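Long-range contact in uncharacterized protein (Eubacterium rectale, PDB 5COZ), which is of unknown function but resembles the regulatory protein YycH and is probably a secreted, lipid-anchored protein of the cell surface: residues K151-L160 against K186-N196. Residues are numbered along the deposited sequence; the frame is centred on the assembly and turned at random. Where two conformers were deposited one is given.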
loop_
_atom_site.group_PDB
_atom_site.type_symbol
_atom_site.label_atom_id
_atom_site.label_comp_id
_atom_site.label_asym_id
_atom_site.label_seq_id
_atom_site.Cartn_x
_atom_site.Cartn_y
_atom_site.Cartn_z
ATOM N N LYS A 151 -3.937 8.988 -5.531
ATOM C CA LYS A 151 -5.030 8.022 -5.347
ATOM C C LYS A 151 -6.129 8.503 -4.416
ATOM O O LYS A 151 -7.282 8.065 -4.533
ATOM C CB LYS A 151 -4.510 6.658 -4.820
ATOM C CG LYS A 151 -3.970 6.656 -3.373
ATOM C CD LYS A 151 -3.391 5.288 -2.995
ATOM C CE LYS A 151 -3.170 5.168 -1.481
ATOM N NZ LYS A 151 -1.975 5.921 -1.056
ATOM N N ASP A 152 -5.791 9.340 -3.446
ATOM C CA ASP A 152 -6.757 9.739 -2.431
ATOM C C ASP A 152 -8.047 10.336 -3.015
ATOM O O ASP A 152 -9.114 10.104 -2.445
ATOM C CB ASP A 152 -6.123 10.736 -1.459
ATOM C CG ASP A 152 -7.009 11.077 -0.272
ATOM O OD1 ASP A 152 -7.315 10.163 0.519
ATOM O OD2 ASP A 152 -7.457 12.241 -0.183
ATOM N N LYS A 153 -7.952 11.044 -4.137
ATOM C CA LYS A 153 -9.154 11.669 -4.718
ATOM C C LYS A 153 -10.142 10.625 -5.268
ATOM O O LYS A 153 -11.324 10.954 -5.473
ATOM C CB LYS A 153 -8.805 12.699 -5.797
ATOM C CG LYS A 153 -8.142 12.133 -7.035
ATOM C CD LYS A 153 -7.750 13.218 -8.043
ATOM C CE LYS A 153 -6.282 13.570 -7.944
ATOM N NZ LYS A 153 -5.844 14.434 -9.070
ATOM N N PHE A 154 -9.683 9.387 -5.467
ATOM C CA PHE A 154 -10.572 8.313 -5.960
ATOM C C PHE A 154 -11.175 7.461 -4.820
ATOM O O PHE A 154 -11.989 6.573 -5.095
ATOM C CB PHE A 154 -9.769 7.417 -6.914
ATOM C CG PHE A 154 -9.303 8.150 -8.155
ATOM C CD1 PHE A 154 -10.136 8.277 -9.262
ATOM C CD2 PHE A 154 -8.048 8.757 -8.192
ATOM C CE1 PHE A 154 -9.706 8.956 -10.401
ATOM C CE2 PHE A 154 -7.626 9.458 -9.323
ATOM C CZ PHE A 154 -8.456 9.553 -10.424
ATOM N N ARG A 155 -10.829 7.736 -3.551
ATOM C CA ARG A 155 -11.350 6.972 -2.429
ATOM C C ARG A 155 -12.699 7.529 -2.034
ATOM O O ARG A 155 -12.784 8.371 -1.144
ATOM C CB ARG A 155 -10.336 7.047 -1.268
ATOM C CG ARG A 155 -10.642 6.057 -0.177
ATOM C CD ARG A 155 -9.398 5.712 0.559
ATOM N NE ARG A 155 -9.720 4.861 1.694
ATOM C CZ ARG A 155 -9.157 4.986 2.884
ATOM N NH1 ARG A 155 -8.231 5.912 3.094
ATOM N NH2 ARG A 155 -9.525 4.195 3.880
ATOM N N THR A 156 -13.765 7.103 -2.741
ATOM C CA THR A 156 -15.115 7.625 -2.505
ATOM C C THR A 156 -16.085 6.491 -2.207
ATOM O O THR A 156 -15.716 5.323 -2.324
ATOM C CB THR A 156 -15.607 8.380 -3.766
ATOM O OG1 THR A 156 -16.034 7.408 -4.728
ATOM C CG2 THR A 156 -14.548 9.331 -4.374
ATOM N N ASP A 157 -17.348 6.840 -1.871
ATOM C CA ASP A 157 -18.391 5.846 -1.589
ATOM C C ASP A 157 -19.245 5.551 -2.822
ATOM O O ASP A 157 -20.270 4.873 -2.682
ATOM C CB ASP A 157 -19.324 6.364 -0.470
ATOM C CG ASP A 157 -18.586 6.814 0.780
ATOM O OD1 ASP A 157 -17.709 6.055 1.257
ATOM O OD2 ASP A 157 -18.878 7.938 1.271
ATOM N N LYS A 158 -18.843 6.047 -4.007
ATOM C CA LYS A 158 -19.646 5.795 -5.211
ATOM C C LYS A 158 -19.773 4.285 -5.478
ATOM O O LYS A 158 -18.824 3.521 -5.322
ATOM C CB LYS A 158 -19.031 6.502 -6.435
ATOM C CG LYS A 158 -19.844 6.336 -7.728
ATOM C CD LYS A 158 -19.347 7.212 -8.838
ATOM C CE LYS A 158 -20.120 6.953 -10.125
ATOM N NZ LYS A 158 -19.741 7.925 -11.173
ATOM N N GLN A 159 -20.980 3.864 -5.838
ATOM C CA GLN A 159 -21.249 2.479 -6.199
ATOM C C GLN A 159 -21.351 2.393 -7.698
ATOM O O GLN A 159 -22.198 3.070 -8.282
ATOM C CB GLN A 159 -22.569 1.992 -5.557
ATOM C CG GLN A 159 -22.647 2.269 -4.055
ATOM C CD GLN A 159 -21.723 1.365 -3.294
ATOM O OE1 GLN A 159 -21.801 0.130 -3.408
ATOM N NE2 GLN A 159 -20.755 1.970 -2.598
ATOM N N LEU A 160 -20.503 1.595 -8.328
ATOM C CA LEU A 160 -20.562 1.434 -9.784
ATOM C C LEU A 160 -21.760 0.582 -10.133
ATOM O O LEU A 160 -22.344 -0.058 -9.243
ATOM C CB LEU A 160 -19.265 0.869 -10.334
ATOM C CG LEU A 160 -18.046 1.774 -10.053
ATOM C CD1 LEU A 160 -16.757 1.071 -10.455
ATOM C CD2 LEU A 160 -18.167 3.140 -10.796
ATOM N N LYS A 186 -8.943 -4.825 6.862
ATOM C CA LYS A 186 -9.192 -3.537 6.240
ATOM C C LYS A 186 -8.475 -3.437 4.893
ATOM O O LYS A 186 -7.279 -3.695 4.778
ATOM C CB LYS A 186 -8.756 -2.378 7.150
ATOM C CG LYS A 186 -8.932 -0.999 6.488
ATOM C CD LYS A 186 -8.546 0.137 7.397
ATOM C CE LYS A 186 -8.645 1.460 6.654
ATOM N NZ LYS A 186 -8.568 2.618 7.625
ATOM N N ASN A 187 -9.235 -3.056 3.873
ATOM C CA ASN A 187 -8.679 -2.753 2.566
ATOM C C ASN A 187 -9.147 -1.337 2.204
ATOM O O ASN A 187 -9.973 -0.736 2.917
ATOM C CB ASN A 187 -9.075 -3.804 1.519
ATOM C CG ASN A 187 -10.520 -4.125 1.525
ATOM O OD1 ASN A 187 -11.335 -3.275 1.198
ATOM N ND2 ASN A 187 -10.871 -5.337 1.975
ATOM N N GLU A 188 -8.543 -0.770 1.183
ATOM C CA GLU A 188 -8.900 0.547 0.682
ATOM C C GLU A 188 -9.512 0.371 -0.693
ATOM O O GLU A 188 -9.019 -0.424 -1.493
ATOM C CB GLU A 188 -7.666 1.464 0.594
ATOM C CG GLU A 188 -7.097 1.792 1.965
ATOM C CD GLU A 188 -5.763 2.508 1.922
ATOM O OE1 GLU A 188 -5.153 2.617 0.830
ATOM O OE2 GLU A 188 -5.308 2.934 3.012
ATOM N N LEU A 189 -10.568 1.112 -0.966
ATOM C CA LEU A 189 -11.250 1.021 -2.240
ATOM C C LEU A 189 -11.177 2.352 -2.988
ATOM O O LEU A 189 -11.604 3.395 -2.471
ATOM C CB LEU A 189 -12.709 0.599 -1.998
ATOM C CG LEU A 189 -13.602 0.566 -3.264
ATOM C CD1 LEU A 189 -13.027 -0.350 -4.353
ATOM C CD2 LEU A 189 -15.000 0.102 -2.929
ATOM N N TYR A 190 -10.761 2.273 -4.262
ATOM C CA TYR A 190 -10.672 3.419 -5.163
ATOM C C TYR A 190 -11.644 3.209 -6.301
ATOM O O TYR A 190 -11.755 2.101 -6.842
ATOM C CB TYR A 190 -9.208 3.563 -5.662
ATOM C CG TYR A 190 -8.264 3.750 -4.489
ATOM C CD1 TYR A 190 -8.097 4.999 -3.904
ATOM C CD2 TYR A 190 -7.653 2.658 -3.881
ATOM C CE1 TYR A 190 -7.343 5.165 -2.746
ATOM C CE2 TYR A 190 -6.862 2.815 -2.738
ATOM C CZ TYR A 190 -6.736 4.069 -2.164
ATOM O OH TYR A 190 -5.982 4.273 -1.041
ATOM N N VAL A 191 -12.426 4.242 -6.616
ATOM C CA VAL A 191 -13.451 4.182 -7.661
ATOM C C VAL A 191 -12.947 4.893 -8.907
ATOM O O VAL A 191 -12.814 6.133 -8.936
ATOM C CB VAL A 191 -14.783 4.777 -7.160
ATOM C CG1 VAL A 191 -15.847 4.680 -8.265
ATOM C CG2 VAL A 191 -15.273 4.058 -5.886
ATOM N N LEU A 192 -12.646 4.108 -9.949
ATOM C CA LEU A 192 -12.091 4.665 -11.180
ATOM C C LEU A 192 -13.217 4.781 -12.206
ATOM O O LEU A 192 -13.409 3.915 -13.071
ATOM C CB LEU A 192 -10.938 3.787 -11.674
ATOM C CG LEU A 192 -9.555 3.974 -11.013
ATOM C CD1 LEU A 192 -9.580 3.795 -9.487
ATOM C CD2 LEU A 192 -8.567 3.006 -11.626
ATOM N N ASP A 193 -14.002 5.851 -12.056
ATOM C CA ASP A 193 -15.108 6.141 -12.969
ATOM C C ASP A 193 -14.619 7.184 -14.013
ATOM O O ASP A 193 -13.413 7.268 -14.265
ATOM C CB ASP A 193 -16.322 6.652 -12.166
ATOM C CG ASP A 193 -16.090 7.956 -11.408
ATOM O OD1 ASP A 193 -14.936 8.416 -11.357
ATOM O OD2 ASP A 193 -17.068 8.523 -10.892
ATOM N N ASP A 194 -15.520 8.020 -14.572
ATOM C CA ASP A 194 -15.104 9.001 -15.586
ATOM C C ASP A 194 -14.019 9.976 -15.083
ATOM O O ASP A 194 -13.331 10.566 -15.914
ATOM C CB ASP A 194 -16.314 9.783 -16.087
ATOM C CG ASP A 194 -16.950 10.609 -15.008
ATOM O OD1 ASP A 194 -17.654 10.035 -14.174
ATOM O OD2 ASP A 194 -16.672 11.821 -14.947
ATOM N N LYS A 195 -13.866 10.137 -13.744
ATOM C CA LYS A 195 -12.830 11.031 -13.180
ATOM C C LYS A 195 -11.437 10.456 -13.469
ATOM O O LYS A 195 -10.439 11.188 -13.464
ATOM C CB LYS A 195 -13.014 11.227 -11.673
ATOM C CG LYS A 195 -14.328 11.883 -11.256
ATOM C CD LYS A 195 -14.601 13.230 -11.936
ATOM C CE LYS A 195 -15.861 13.879 -11.408
ATOM N NZ LYS A 195 -17.088 13.098 -11.757
ATOM N N ASN A 196 -11.368 9.152 -13.760
ATOM C CA ASN A 196 -10.121 8.493 -14.107
ATOM C C ASN A 196 -9.852 8.678 -15.608
ATOM O O ASN A 196 -10.002 7.732 -16.395
ATOM C CB ASN A 196 -10.167 7.004 -13.742
ATOM C CG ASN A 196 -8.843 6.335 -13.950
ATOM O OD1 ASN A 196 -7.783 6.912 -13.652
ATOM N ND2 ASN A 196 -8.858 5.122 -14.478
HETATM O O HOH W 1 -11.712 2.700 1.260
HETATM O O HOH W 2 -10.953 1.611 3.785
HETATM O O HOH W 3 -13.600 4.110 -0.780
#
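Tyr190 lies between the methylene chains of Lys151 and Arg155, its ring obliquely against both. Lys151 crosses it with CB and CG near CE1, and its CE comes within 3.0 Å of Tyr190 OH; its ammonium goes on to Asn149. A tyrosine suits this place because its carbon ring packs on the aliphatic chains while Tyr190 OH donates to Glu188 OE1 (2.6 Å), meeting it from above the carboxylate plane. Replacing Tyr190 by an alanine would probably open a gap between the two long chains and deprive Glu188 OE1 of its hydroxyl donor.

Arg155 is drawn out along the strand: with CG anti to the backbone N (chi1 -168°) and the chain extended as far as NE, its guanidinium comes to lie with one face over Glu188 CG. No N-H points at that carboxylate; Arg155 instead pairs with Glu48, and Glu188 with Arg227. Waters link Arg155 NE to Leu189 N and Arg155 NH2 to Asn187 O.

The backbones are joined by a nearly straight bond from Val191 N to Phe154 O (2.8 Å, 175°). Phe154, buried and with its CB against Tyr190 CB, fits as an apolar aromatic; it turns its ring edge to Val191 O and to Asn196 N in the Asp193–Asn196 type I turn. On Val191, branched and apolar, CG1 meets Leu160 CD2 at 3.8 Å and CG2 meets Thr156 OG1. Beyond it, the long, extended Lys158 carries its positive charge to Asp193, NZ meeting the anti lone pair of Asp193 OD2 (2.8 Å) in a salt bridge.

The loop thus flanks strand 188-192, whose backbone pairs antiparallel with strand 211-220; Leu160 N, a few residues before helix 165-178, is hydrogen-bonded to the hydroxyl of Tyr212 on strand 211-220.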